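Local coordinates for protein beta-lactamase (Chitinophaga pinensis, PDB 6N36) that probably hydrolyses the amide bond of beta-lactam rings as a metallo-beta-lactamase with two zinc ions in its active site, at residues V171-V175 against R176-V180. Residues are numbered along the deposited sequence; the frame is centred on the assembly and turned at random.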
loop_
_atom_site.group_PDB
_atom_site.type_symbol
_atom_site.label_atom_id
_atom_site.label_comp_id
_atom_site.label_asym_id
_atom_site.label_seq_id
_atom_site.Cartn_x
_atom_site.Cartn_y
_atom_site.Cartn_z
ATOM N N VAL A 171 -16.960 0.200 -2.760
ATOM C CA VAL A 171 -17.122 0.366 -4.230
ATOM C C VAL A 171 -18.474 -0.251 -4.631
ATOM O O VAL A 171 -18.882 -1.280 -4.077
ATOM C CB VAL A 171 -15.970 -0.232 -5.058
ATOM C CG1 VAL A 171 -14.652 0.400 -4.649
ATOM C CG2 VAL A 171 -15.879 -1.741 -4.944
ATOM N N LYS A 172 -19.084 0.352 -5.624
ATOM C CA LYS A 172 -20.414 -0.067 -6.158
ATOM C C LYS A 172 -20.234 -0.546 -7.594
ATOM O O LYS A 172 -19.572 0.168 -8.358
ATOM C CB LYS A 172 -21.331 1.151 -6.171
ATOM C CG LYS A 172 -21.713 1.711 -4.811
ATOM C CD LYS A 172 -22.560 2.961 -4.946
ATOM C CE LYS A 172 -23.225 3.385 -3.656
ATOM N NZ LYS A 172 -23.701 4.780 -3.781
ATOM N N ASP A 173 -20.764 -1.705 -7.966
ATOM C CA ASP A 173 -20.862 -2.065 -9.417
ATOM C C ASP A 173 -22.356 -2.153 -9.789
ATOM O O ASP A 173 -23.193 -1.706 -8.986
ATOM C CB ASP A 173 -19.994 -3.290 -9.725
ATOM C CG ASP A 173 -20.469 -4.608 -9.123
ATOM O OD1 ASP A 173 -21.671 -4.675 -8.671
ATOM O OD2 ASP A 173 -19.702 -5.569 -9.222
ATOM N N ALA A 174 -22.658 -2.679 -10.969
ATOM C CA ALA A 174 -24.041 -2.831 -11.468
ATOM C C ALA A 174 -24.870 -3.720 -10.532
ATOM O O ALA A 174 -26.119 -3.611 -10.567
ATOM C CB ALA A 174 -23.990 -3.366 -12.881
ATOM N N VAL A 175 -24.235 -4.588 -9.741
ATOM C CA VAL A 175 -24.908 -5.670 -8.958
ATOM C C VAL A 175 -25.017 -5.292 -7.475
ATOM O O VAL A 175 -26.095 -5.480 -6.866
ATOM C CB VAL A 175 -24.155 -7.002 -9.134
ATOM C CG1 VAL A 175 -24.827 -8.111 -8.330
ATOM C CG2 VAL A 175 -24.043 -7.410 -10.594
ATOM N N ARG A 176 -23.898 -4.909 -6.836
ATOM C CA ARG A 176 -23.908 -4.700 -5.372
ATOM C C ARG A 176 -22.753 -3.780 -4.928
ATOM O O ARG A 176 -22.023 -3.256 -5.793
ATOM C CB ARG A 176 -23.811 -6.058 -4.670
ATOM C CG ARG A 176 -22.579 -6.876 -5.043
ATOM C CD ARG A 176 -22.318 -8.006 -4.061
ATOM N NE ARG A 176 -21.905 -7.444 -2.781
ATOM C CZ ARG A 176 -21.559 -8.140 -1.699
ATOM N NH1 ARG A 176 -21.554 -9.463 -1.729
ATOM N NH2 ARG A 176 -21.207 -7.504 -0.594
ATOM N N THR A 177 -22.704 -3.520 -3.622
ATOM C CA THR A 177 -21.621 -2.769 -2.960
ATOM C C THR A 177 -20.646 -3.765 -2.321
ATOM O O THR A 177 -21.088 -4.785 -1.737
ATOM C CB THR A 177 -22.176 -1.769 -1.942
ATOM O OG1 THR A 177 -22.992 -0.823 -2.647
ATOM C CG2 THR A 177 -21.048 -1.098 -1.183
ATOM N N TYR A 178 -19.349 -3.491 -2.446
ATOM C CA TYR A 178 -18.291 -4.278 -1.753
ATOM C C TYR A 178 -17.430 -3.361 -0.871
ATOM O O TYR A 178 -17.001 -2.259 -1.318
ATOM C CB TYR A 178 -17.355 -4.984 -2.728
ATOM C CG TYR A 178 -17.983 -5.976 -3.665
ATOM C CD1 TYR A 178 -18.460 -5.578 -4.901
ATOM C CD2 TYR A 178 -18.043 -7.322 -3.330
ATOM C CE1 TYR A 178 -19.048 -6.505 -5.755
ATOM C CE2 TYR A 178 -18.612 -8.257 -4.172
ATOM C CZ TYR A 178 -19.131 -7.844 -5.377
ATOM O OH TYR A 178 -19.697 -8.788 -6.185
ATOM N N LYS A 179 -17.224 -3.787 0.362
ATOM C CA LYS A 179 -16.268 -3.094 1.261
ATOM C C LYS A 179 -14.897 -3.729 1.053
ATOM O O LYS A 179 -14.734 -4.960 1.182
ATOM C CB LYS A 179 -16.674 -3.208 2.737
ATOM C CG LYS A 179 -15.820 -2.325 3.644
ATOM C CD LYS A 179 -16.314 -2.270 5.070
ATOM C CE LYS A 179 -17.658 -1.595 5.222
ATOM N NZ LYS A 179 -17.593 -0.168 4.834
ATOM N N VAL A 180 -13.965 -2.910 0.584
ATOM C CA VAL A 180 -12.618 -3.377 0.231
ATOM C C VAL A 180 -11.638 -2.892 1.295
ATOM O O VAL A 180 -11.698 -1.704 1.714
ATOM C CB VAL A 180 -12.227 -2.824 -1.148
ATOM C CG1 VAL A 180 -10.848 -3.292 -1.544
ATOM C CG2 VAL A 180 -13.246 -3.202 -2.219
HETATM O O HOH W 1 -20.499 -8.003 -8.565
#
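Val171 pairs with Tyr178 and Lys172 with Thr177 in the antiparallel beta hairpin of strands 165-172 and 177-182, whose turn is made by Asp173 to Arg176. The hairpin belongs to one of the two mixed sheets of the metallo-beta-lactamase fold. Val171 and Tyr178 form a hydrogen-bonded pair: Val171 N gives to Tyr178 O at 2.9 Å, and Tyr178 N returns a bond to Val171 O at 2.8 Å. Lys172 and Thr177 are the non-hydrogen-bonded pair that follows, their side chains lying alongside each other with Lys172 CG 3.6 Å from Thr177 OG1.

At the turn, Asp173 N donates to Arg176 O (3.0 Å). Its side chain folds back, CG standing between backbone N and carbonyl carbon (chi1 69°), which puts OD1 within bonding distance of two backbone amides. Arg176 N meets OD1 nearly head-on along the C-O bond, whereas Val175 N reaches it from above the carboxylate plane and closes an Asx turn. The other oxygen, OD2, is held by Tyr242 outside the hairpin and by a water that also bonds Tyr178 OH, with the carboxylate turned 84° against the tyrosine ring.

On the sheet face carrying Val171 and Tyr178, Val171 CG2 packs against Tyr178 CB and, at 4.1 Å, Val180 CG2; Ala26 and Asn28 also touch Val171. The Arg176 chain, bent at chi3 (-69°), brings NE over one face of the Tyr178 ring, 3.6 Å above its plane and toward the rim. There NE and NH2 both grip Thr177 O, each at 3.0 Å, with that oxygen close to the guanidinium plane.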